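Local structure of rutinosidase (Aspergillus niger, 6I1A) at residues I80-A84 with T127-H131; F300-I306 with S332-W338; T188-E194 with I237-Q242. The protein is a secreted glycoside hydrolase of family 5 that cleaves the disaccharide rutinose from its glycosides and is related to the exo-1,3-beta-glucanases. One frame throughout, in Å; residues are numbered along the deposited sequence.

In the fold
Contacts 2 and 3 are buried in the wall of the TIM barrel, whereas contact 1 is partly buried and joins two helices of its outer layer. Contact 3 pairs parallel strands 187-190 and 239-241, contact 2 pairs 299-308 with 334-337; together they join the five-strand and three-strand arcs into a closed ring. Acidic side chains such as Glu190 and Glu303 turn inside, bound to Arg92, and aromatic ones such as Trp304 and Tyr337 turn out toward the surrounding helices; Glu303 OE1 lies 3.9 Å from Glu194 OE2, two carboxylates brought close. Contact 1 relies on Ile80, Ala84 and Met130 packed with Tyr128 and a phenol-carboxylate bond at the edge; it reaches contact 3 through a probable His131-Thr188 hydrogen bond.

Contact 1 (I80-A84 with T127-H131); sequences IDKLA and TYNMH
Ala84 CB sits squarely over one face of the Tyr128 ring, 3.5 Å from its centroid and 8° off the ring normal, a CH-pi contact that suits a methyl group too short to push the ring aside. The same methyl meets Met130 CE at 3.8 Å. Met130 can reach this far because its chain runs extended past CG (chi3 -172°), bringing its slim terminal methyl to the helix. Ile80, one turn before Ala84, adds its CG2 branch, 4.0 Å from Met130 CE, and also brushes the ring at CD2. On the opposite face of the ring lies CG2 of its own neighbour Thr127. In the TIM barrel these segments join helix 77-85 to the end of helix 113-128, where Asn129 takes a positive phi and the chain turns through Met130 into strand 131-136. Toward the edge the chemistry becomes polar. The Tyr128 hydroxyl donates to Asp81 OD1 at 2.6 Å, approaching from above the carboxylate plane, and the ring and carboxylate planes stand 77° apart. Asp81 OD1 has a second partner in the hydroxyl of Tyr123. A water bridges the two residues a second time, donating to Tyr128 OH and to the backbone O of Asp81.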
loop_
_atom_site.group_PDB
_atom_site.type_symbol
_atom_site.label_atom_id
_atom_site.label_comp_id
_atom_site.label_asym_id
_atom_site.label_seq_id
_atom_site.Cartn_x
_atom_site.Cartn_y
_atom_site.Cartn_z
ATOM N N ILE A 80 27.909 8.541 -21.682
ATOM C CA ILE A 80 28.419 7.258 -21.157
ATOM C C ILE A 80 29.680 7.475 -20.333
ATOM O O ILE A 80 29.852 6.885 -19.285
ATOM C CB ILE A 80 28.634 6.233 -22.281
ATOM C CG1 ILE A 80 27.364 6.119 -23.141
ATOM C CG2 ILE A 80 29.106 4.892 -21.741
ATOM C CD1 ILE A 80 26.057 5.949 -22.377
ATOM N N ASP A 81 30.616 8.327 -20.821
ATOM C CA ASP A 81 31.821 8.632 -20.032
ATOM C C ASP A 81 31.484 9.281 -18.694
ATOM O O ASP A 81 32.074 8.881 -17.666
ATOM C CB ASP A 81 32.746 9.542 -20.839
ATOM C CG ASP A 81 33.334 8.892 -22.081
ATOM O OD1 ASP A 81 33.510 7.658 -22.106
ATOM O OD2 ASP A 81 33.671 9.655 -23.012
ATOM N N LYS A 82 30.542 10.195 -18.690
ATOM C CA LYS A 82 30.155 10.853 -17.408
ATOM C C LYS A 82 29.537 9.834 -16.448
ATOM O O LYS A 82 29.881 9.750 -15.248
ATOM C CB LYS A 82 29.173 11.957 -17.671
ATOM C CG LYS A 82 28.833 12.706 -16.385
ATOM C CD LYS A 82 27.878 13.767 -16.566
ATOM C CE LYS A 82 28.184 14.772 -17.663
ATOM N NZ LYS A 82 27.043 15.708 -17.875
ATOM N N LEU A 83 28.640 8.994 -16.972
ATOM C CA LEU A 83 28.021 7.947 -16.128
ATOM C C LEU A 83 29.078 7.001 -15.579
ATOM O O LEU A 83 29.037 6.633 -14.388
ATOM C CB LEU A 83 26.984 7.218 -16.998
ATOM C CG LEU A 83 25.773 8.050 -17.379
ATOM C CD1 LEU A 83 24.962 7.379 -18.475
ATOM C CD2 LEU A 83 24.899 8.364 -16.184
ATOM N N ALA A 84 30.027 6.539 -16.391
ATOM C CA ALA A 84 31.105 5.658 -15.947
ATOM C C ALA A 84 31.922 6.331 -14.828
ATOM O O ALA A 84 32.289 5.677 -13.849
ATOM C CB ALA A 84 32.010 5.308 -17.104
ATOM N N THR A 127 34.247 -0.049 -23.859
ATOM C CA THR A 127 35.085 0.906 -23.109
ATOM C C THR A 127 35.035 0.560 -21.621
ATOM O O THR A 127 36.064 0.698 -20.941
ATOM C CB THR A 127 34.663 2.340 -23.362
ATOM O OG1 THR A 127 34.549 2.564 -24.777
ATOM C CG2 THR A 127 35.591 3.350 -22.708
ATOM N N TYR A 128 33.887 0.158 -21.081
ATOM C CA TYR A 128 33.667 -0.008 -19.636
ATOM C C TYR A 128 33.099 -1.369 -19.220
ATOM O O TYR A 128 32.906 -1.583 -18.018
ATOM C CB TYR A 128 32.721 1.093 -19.166
ATOM C CG TYR A 128 33.214 2.478 -19.422
ATOM C CD1 TYR A 128 34.329 2.976 -18.765
ATOM C CD2 TYR A 128 32.650 3.288 -20.381
ATOM C CE1 TYR A 128 34.805 4.248 -19.039
ATOM C CE2 TYR A 128 33.112 4.579 -20.650
ATOM C CZ TYR A 128 34.213 5.045 -19.979
ATOM O OH TYR A 128 34.685 6.336 -20.188
ATOM N N ASN A 129 32.828 -2.251 -20.173
ATOM C CA ASN A 129 32.247 -3.576 -19.904
ATOM C C ASN A 129 30.891 -3.430 -19.161
ATOM O O ASN A 129 30.591 -4.245 -18.271
ATOM C CB ASN A 129 33.178 -4.499 -19.136
ATOM C CG ASN A 129 32.704 -5.940 -19.203
ATOM O OD1 ASN A 129 32.060 -6.324 -20.183
ATOM N ND2 ASN A 129 33.011 -6.711 -18.181
ATOM N N MET A 130 30.139 -2.377 -19.466
ATOM C CA MET A 130 28.786 -2.219 -18.863
ATOM C C MET A 130 27.871 -3.372 -19.333
ATOM O O MET A 130 28.066 -3.875 -20.474
ATOM C CB MET A 130 28.144 -0.893 -19.230
ATOM C CG MET A 130 28.922 0.312 -18.655
ATOM S SD MET A 130 27.917 1.766 -18.693
ATOM C CE MET A 130 29.136 3.009 -18.206
ATOM N N HIS A 131 26.888 -3.706 -18.501
ATOM C CA HIS A 131 25.790 -4.655 -18.885
ATOM C C HIS A 131 24.625 -3.843 -19.426
ATOM O O HIS A 131 24.391 -2.751 -18.873
ATOM C CB HIS A 131 25.394 -5.545 -17.711
ATOM C CG HIS A 131 24.540 -6.729 -18.095
ATOM N ND1 HIS A 131 25.047 -7.818 -18.761
ATOM C CD2 HIS A 131 23.180 -6.906 -18.027
ATOM C CE1 HIS A 131 24.051 -8.667 -18.997
ATOM N NE2 HIS A 131 22.925 -8.135 -18.598
HETATM O O HOH W 1 34.940 7.969 -17.636
#

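Contact 2 (F300-I306 with S332-W338); sequences FVGEWAI and SQGSSYW
Phe300 places one ring face against Ser335 CA, with CE1 also 3.5 Å from Gly334 C. Glycine suits position 334, where phi is positive and the preceding carbonyl oxygen and the Phe300 ring crowd the CA. Val301 makes the parallel bridge with Ser335: its N donates to Gly334 O, and its O accepts from Ser336 N at 2.8 Å. Gly302 O takes the Ser336 hydroxyl at 2.7 Å, from above the carbonyl plane, and Asn26 ND2 as well. Glu303 runs extended alongside the Trp338 indole, CD 3.6 Å from CE3, while its oxygens are held by Arg92 and Tyr268; its place is consistent with an active-site glutamate of family 5 hydrolases. Trp304 has CG between its backbone N and carbonyl carbon (chi1 73°), turning the indole to receive the edge of Tyr337, a T-shaped pair with planes at 78°. Its NE1 donates to a water that donates to Ser335 OG, and its O accepts from Trp338 N at 3.0 Å. Ala305 rests on the phenol end of Tyr337. Ile306 N donates to Tyr337 OH, 3.0 Å away, a hydroxyl also bonded to Tyr357 O. In this buried seam, serine and tyrosine hydroxyls thus satisfy backbone groups that regular strand pairing does not.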
loop_
_atom_site.group_PDB
_atom_site.type_symbol
_atom_site.label_atom_id
_atom_site.label_comp_id
_atom_site.label_asym_id
_atom_site.label_seq_id
_atom_site.Cartn_x
_atom_site.Cartn_y
_atom_site.Cartn_z
ATOM N N PHE A 300 16.159 -7.058 -9.393
ATOM C CA PHE A 300 16.873 -5.805 -9.723
ATOM C C PHE A 300 15.858 -4.658 -9.691
ATOM O O PHE A 300 14.778 -4.809 -10.241
ATOM C CB PHE A 300 17.490 -5.929 -11.099
ATOM C CG PHE A 300 18.355 -4.790 -11.570
ATOM C CD1 PHE A 300 19.617 -4.604 -11.016
ATOM C CD2 PHE A 300 17.936 -3.896 -12.540
ATOM C CE1 PHE A 300 20.439 -3.553 -11.433
ATOM C CE2 PHE A 300 18.734 -2.847 -12.963
ATOM C CZ PHE A 300 20.001 -2.713 -12.430
ATOM N N VAL A 301 16.198 -3.532 -9.063
ATOM C CA VAL A 301 15.271 -2.400 -8.936
ATOM C C VAL A 301 15.484 -1.557 -10.178
ATOM O O VAL A 301 16.321 -0.619 -10.195
ATOM C CB VAL A 301 15.464 -1.632 -7.620
ATOM C CG1 VAL A 301 14.524 -0.447 -7.562
ATOM C CG2 VAL A 301 15.212 -2.569 -6.464
ATOM N N GLY A 302 14.833 -1.924 -11.282
ATOM C CA GLY A 302 15.142 -1.294 -12.572
ATOM C C GLY A 302 14.694 0.138 -12.743
ATOM O O GLY A 302 15.143 0.762 -13.742
ATOM N N GLU A 303 13.821 0.626 -11.904
ATOM C CA GLU A 303 13.452 2.051 -11.909
ATOM C C GLU A 303 13.206 2.457 -10.459
ATOM O O GLU A 303 12.500 1.751 -9.717
ATOM C CB GLU A 303 12.188 2.380 -12.674
ATOM C CG GLU A 303 12.263 2.139 -14.154
ATOM C CD GLU A 303 11.050 2.645 -14.906
ATOM O OE1 GLU A 303 10.262 3.505 -14.367
ATOM O OE2 GLU A 303 10.809 2.157 -16.038
ATOM N N TRP A 304 13.679 3.659 -10.131
ATOM C CA TRP A 304 13.384 4.363 -8.865
ATOM C C TRP A 304 13.860 5.786 -9.002
ATOM O O TRP A 304 14.651 6.127 -9.903
ATOM C CB TRP A 304 14.025 3.662 -7.648
ATOM C CG TRP A 304 15.513 3.847 -7.565
ATOM C CD1 TRP A 304 16.491 3.377 -8.380
ATOM C CD2 TRP A 304 16.190 4.644 -6.554
ATOM N NE1 TRP A 304 17.729 3.770 -7.916
ATOM C CE2 TRP A 304 17.576 4.555 -6.811
ATOM C CE3 TRP A 304 15.732 5.386 -5.457
ATOM C CZ2 TRP A 304 18.504 5.165 -5.967
ATOM C CZ3 TRP A 304 16.663 5.985 -4.620
ATOM C CH2 TRP A 304 18.009 5.867 -4.918
ATOM N N ALA A 305 13.377 6.651 -8.105
ATOM C CA ALA A 305 13.821 8.035 -8.015
ATOM C C ALA A 305 13.505 8.543 -6.626
ATOM O O ALA A 305 12.682 7.972 -5.954
ATOM C CB ALA A 305 13.223 8.889 -9.102
ATOM N N ILE A 306 14.130 9.669 -6.244
ATOM C CA ILE A 306 14.043 10.195 -4.841
ATOM C C ILE A 306 12.945 11.217 -4.642
ATOM O O ILE A 306 12.808 11.665 -3.472
ATOM C CB ILE A 306 15.395 10.755 -4.375
ATOM C CG1 ILE A 306 15.840 11.943 -5.189
ATOM C CG2 ILE A 306 16.408 9.668 -4.288
ATOM C CD1 ILE A 306 16.937 12.753 -4.464
ATOM N N SER A 332 18.826 -6.767 -2.813
ATOM C CA SER A 332 18.570 -7.239 -4.180
ATOM C C SER A 332 19.877 -7.122 -4.954
ATOM O O SER A 332 20.971 -6.969 -4.341
ATOM C CB SER A 332 17.376 -6.508 -4.764
ATOM O OG SER A 332 17.319 -5.118 -4.511
ATOM N N GLN A 333 19.858 -7.155 -6.282
ATOM C CA GLN A 333 21.104 -7.165 -7.058
ATOM C C GLN A 333 21.571 -5.784 -7.520
ATOM O O GLN A 333 22.370 -5.713 -8.402
ATOM C CB GLN A 333 20.981 -8.106 -8.259
ATOM C CG GLN A 333 20.448 -9.491 -7.925
ATOM C CD GLN A 333 21.260 -10.187 -6.865
ATOM O OE1 GLN A 333 22.504 -10.279 -7.005
ATOM N NE2 GLN A 333 20.601 -10.670 -5.863
ATOM N N GLY A 334 20.979 -4.743 -7.018
ATOM C CA GLY A 334 21.296 -3.387 -7.446
ATOM C C GLY A 334 20.077 -2.705 -8.012
ATOM O O GLY A 334 18.945 -3.128 -7.767
ATOM N N SER A 335 20.317 -1.642 -8.734
ATOM C CA SER A 335 19.242 -0.765 -9.183
ATOM C C SER A 335 19.697 0.047 -10.390
ATOM O O SER A 335 20.897 0.222 -10.605
ATOM C CB SER A 335 18.752 0.126 -8.060
ATOM O OG SER A 335 19.830 0.966 -7.596
ATOM N N SER A 336 18.716 0.622 -11.063
ATOM C CA SER A 336 18.987 1.605 -12.125
ATOM C C SER A 336 18.057 2.793 -11.971
ATOM O O SER A 336 16.837 2.667 -11.963
ATOM C CB SER A 336 18.938 1.046 -13.565
ATOM O OG SER A 336 17.822 0.253 -13.831
ATOM N N TYR A 337 18.643 3.980 -11.810
ATOM C CA TYR A 337 17.911 5.220 -11.512
ATOM C C TYR A 337 17.190 5.711 -12.745
ATOM O O TYR A 337 17.686 5.593 -13.877
ATOM C CB TYR A 337 18.925 6.282 -11.048
ATOM C CG TYR A 337 18.299 7.405 -10.277
ATOM C CD1 TYR A 337 18.115 7.289 -8.924
ATOM C CD2 TYR A 337 17.861 8.557 -10.893
ATOM C CE1 TYR A 337 17.540 8.302 -8.192
ATOM C CE2 TYR A 337 17.209 9.572 -10.170
ATOM C CZ TYR A 337 17.040 9.415 -8.818
ATOM O OH TYR A 337 16.414 10.398 -8.082
ATOM N N TRP A 338 16.026 6.309 -12.534
ATOM C CA TRP A 338 15.276 7.018 -13.593
ATOM C C TRP A 338 15.554 8.497 -13.365
ATOM O O TRP A 338 14.962 9.041 -12.431
ATOM C CB TRP A 338 13.775 6.733 -13.563
ATOM C CG TRP A 338 13.079 7.260 -14.781
ATOM C CD1 TRP A 338 12.597 8.507 -15.044
ATOM C CD2 TRP A 338 12.906 6.502 -16.001
ATOM N NE1 TRP A 338 12.083 8.558 -16.316
ATOM C CE2 TRP A 338 12.276 7.342 -16.922
ATOM C CE3 TRP A 338 13.160 5.169 -16.375
ATOM C CZ2 TRP A 338 11.889 6.926 -18.202
ATOM C CZ3 TRP A 338 12.811 4.768 -17.640
ATOM C CH2 TRP A 338 12.184 5.619 -18.530
HETATM O O HOH W 2 20.238 3.175 -9.232
#

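Contact 3 (T188-E194 with I237-Q242). With EDO (1,2-ethanediol), chain K.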
loop_
_atom_site.group_PDB
_atom_site.type_symbol
_atom_site.label_atom_id
_atom_site.label_comp_id
_atom_site.label_asym_id
_atom_site.label_seq_id
_atom_site.Cartn_x
_atom_site.Cartn_y
_atom_site.Cartn_z
ATOM N N THR A 188 20.733 -8.301 -21.287
ATOM C CA THR A 188 19.543 -8.878 -20.660
ATOM C C THR A 188 18.331 -8.387 -21.432
ATOM O O THR A 188 18.240 -7.217 -21.769
ATOM C CB THR A 188 19.467 -8.561 -19.163
ATOM O OG1 THR A 188 20.508 -9.272 -18.500
ATOM C CG2 THR A 188 18.140 -8.832 -18.534
ATOM N N LEU A 189 17.377 -9.283 -21.716
ATOM C CA LEU A 189 16.176 -8.944 -22.488
ATOM C C LEU A 189 14.984 -8.747 -21.549
ATOM O O LEU A 189 14.621 -9.672 -20.781
ATOM C CB LEU A 189 15.896 -10.116 -23.455
ATOM C CG LEU A 189 14.899 -9.863 -24.555
ATOM C CD1 LEU A 189 15.092 -10.881 -25.732
ATOM C CD2 LEU A 189 13.526 -10.007 -24.062
ATOM N N GLU A 190 14.372 -7.570 -21.603
ATOM C CA GLU A 190 13.195 -7.233 -20.792
ATOM C C GLU A 190 11.992 -6.999 -21.699
ATOM O O GLU A 190 11.895 -5.964 -22.384
ATOM C CB GLU A 190 13.440 -5.961 -19.966
ATOM C CG GLU A 190 12.301 -5.681 -19.013
ATOM C CD GLU A 190 12.611 -4.655 -17.960
ATOM O OE1 GLU A 190 13.422 -3.737 -18.204
ATOM O OE2 GLU A 190 12.089 -4.830 -16.824
ATOM N N PRO A 191 11.075 -7.995 -21.800
ATOM C CA PRO A 191 10.072 -7.967 -22.873
ATOM C C PRO A 191 8.749 -7.256 -22.593
ATOM O O PRO A 191 7.883 -7.190 -23.466
ATOM C CB PRO A 191 9.820 -9.490 -23.038
ATOM C CG PRO A 191 9.934 -10.040 -21.669
ATOM C CD PRO A 191 11.149 -9.287 -21.126
ATOM N N ILE A 192 8.606 -6.706 -21.387
ATOM C CA ILE A 192 7.404 -5.899 -21.086
ATOM C C ILE A 192 7.765 -4.931 -19.960
ATOM O O ILE A 192 8.702 -5.208 -19.185
ATOM C CB ILE A 192 6.190 -6.798 -20.718
ATOM C CG1 ILE A 192 4.841 -6.069 -20.887
ATOM C CG2 ILE A 192 6.327 -7.410 -19.343
ATOM C CD1 ILE A 192 3.658 -7.053 -20.993
ATOM N N ASN A 193 6.987 -3.848 -19.877
ATOM C CA ASN A 193 7.180 -2.826 -18.821
ATOM C C ASN A 193 5.836 -2.391 -18.290
ATOM O O ASN A 193 4.973 -1.933 -19.067
ATOM C CB ASN A 193 7.914 -1.633 -19.399
ATOM C CG ASN A 193 8.155 -0.586 -18.334
ATOM O OD1 ASN A 193 9.056 -0.752 -17.517
ATOM N ND2 ASN A 193 7.353 0.487 -18.343
ATOM N N GLU A 194 5.594 -2.554 -16.983
ATOM C CA GLU A 194 4.422 -2.040 -16.258
ATOM C C GLU A 194 3.106 -2.358 -16.975
ATOM O O GLU A 194 2.261 -1.473 -17.162
ATOM C CB GLU A 194 4.591 -0.551 -15.954
ATOM C CG GLU A 194 5.753 -0.254 -15.059
ATOM C CD GLU A 194 5.903 1.230 -14.737
ATOM O OE1 GLU A 194 5.041 2.061 -15.082
ATOM O OE2 GLU A 194 6.884 1.544 -13.946
ATOM N N ILE A 237 21.040 -16.002 -22.459
ATOM C CA ILE A 237 20.535 -14.586 -22.372
ATOM C C ILE A 237 19.507 -14.566 -21.257
ATOM O O ILE A 237 18.469 -15.187 -21.371
ATOM C CB ILE A 237 19.910 -14.127 -23.702
ATOM C CG1 ILE A 237 20.902 -14.166 -24.870
ATOM C CG2 ILE A 237 19.292 -12.733 -23.535
ATOM C CD1 ILE A 237 20.244 -13.980 -26.180
ATOM N N PRO A 238 19.671 -13.758 -20.171
ATOM C CA PRO A 238 18.661 -13.702 -19.136
ATOM C C PRO A 238 17.428 -12.925 -19.605
ATOM O O PRO A 238 17.540 -12.019 -20.461
ATOM C CB PRO A 238 19.345 -12.902 -18.009
ATOM C CG PRO A 238 20.799 -12.925 -18.353
ATOM C CD PRO A 238 20.905 -12.982 -19.853
ATOM N N VAL A 239 16.290 -13.313 -19.065
ATOM C CA VAL A 239 15.002 -12.595 -19.262
ATOM C C VAL A 239 14.687 -11.856 -17.956
ATOM O O VAL A 239 14.658 -12.471 -16.848
ATOM C CB VAL A 239 13.854 -13.531 -19.672
ATOM C CG1 VAL A 239 12.523 -12.822 -19.638
ATOM C CG2 VAL A 239 14.125 -14.105 -21.070
ATOM N N MET A 240 14.448 -10.555 -18.071
ATOM C CA MET A 240 14.049 -9.708 -16.949
ATOM C C MET A 240 12.541 -9.436 -17.039
ATOM O O MET A 240 12.050 -8.839 -18.038
ATOM C CB MET A 240 14.837 -8.411 -17.014
ATOM C CG MET A 240 14.441 -7.419 -15.915
ATOM S SD MET A 240 15.606 -6.029 -15.736
ATOM C CE MET A 240 16.966 -6.834 -14.917
ATOM N N PHE A 241 11.836 -9.929 -16.046
ATOM C CA PHE A 241 10.371 -9.872 -15.947
ATOM C C PHE A 241 9.968 -8.710 -15.044
ATOM O O PHE A 241 10.233 -8.760 -13.820
ATOM C CB PHE A 241 9.828 -11.199 -15.438
ATOM C CG PHE A 241 8.334 -11.267 -15.320
ATOM C CD1 PHE A 241 7.490 -10.388 -15.998
ATOM C CD2 PHE A 241 7.770 -12.253 -14.534
ATOM C CE1 PHE A 241 6.105 -10.454 -15.836
ATOM C CE2 PHE A 241 6.390 -12.330 -14.403
ATOM C CZ PHE A 241 5.561 -11.436 -15.028
ATOM N N GLN A 242 9.364 -7.684 -15.650
ATOM C CA GLN A 242 8.749 -6.559 -14.915
ATOM C C GLN A 242 7.284 -6.940 -14.665
ATOM O O GLN A 242 6.441 -6.758 -15.559
ATOM C CB GLN A 242 8.908 -5.280 -15.730
ATOM C CG GLN A 242 8.865 -4.000 -14.928
ATOM C CD GLN A 242 7.607 -3.885 -14.092
ATOM O OE1 GLN A 242 6.520 -3.660 -14.638
ATOM N NE2 GLN A 242 7.718 -4.079 -12.771
HETATM C C1 EDO K . 5.233 5.194 -13.698
HETATM O O1 EDO K . 5.542 4.573 -14.914
HETATM C C2 EDO K . 6.246 4.832 -12.669
HETATM O O2 EDO K . 6.129 3.460 -12.195
HETATM O O HOH W 3 9.541 -7.751 -18.487
#
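Glu190 and Met240 both carry CG anti to the backbone N (chi1 -174° and 177°), which sends their side chains across each other, Glu190 OE2 3.6 Å from Met240 CG. Glutamate continues to a salt bridge with Arg92, while the flexible methionine bends at chi3. Gln242 bends one bond earlier, at chi2 (-55°), which lets OE1 accept from Glu194 N at 2.8 Å. The amide suits the place, accepting there while NE2 donates to the carbonyls of Ser244 and Asp264. The Glu194 carboxylate accepts from an ethanediol, probably of the crystallisation liquor, O1 to OE1 at 2.6 Å and O2 to OE2 at 2.7 Å; OE2 also bonds to His266. Its position just past its strand is consistent with one of the two active-site glutamates of family 5 hydrolases. The strands pair in parallel: Leu189 N donates to Pro238 O at 3.0 Å, and Met240 N to Leu189 O at 2.9 Å. Beyond Pro191, which has no N-H, a water takes over, donating to Ile192 O and Met240 O and accepting from Gln242 N. The pair completes the barrel wall between strands 131-136 and 261-269, while helix 213-233 covers Pro191 and Phe241 from outside.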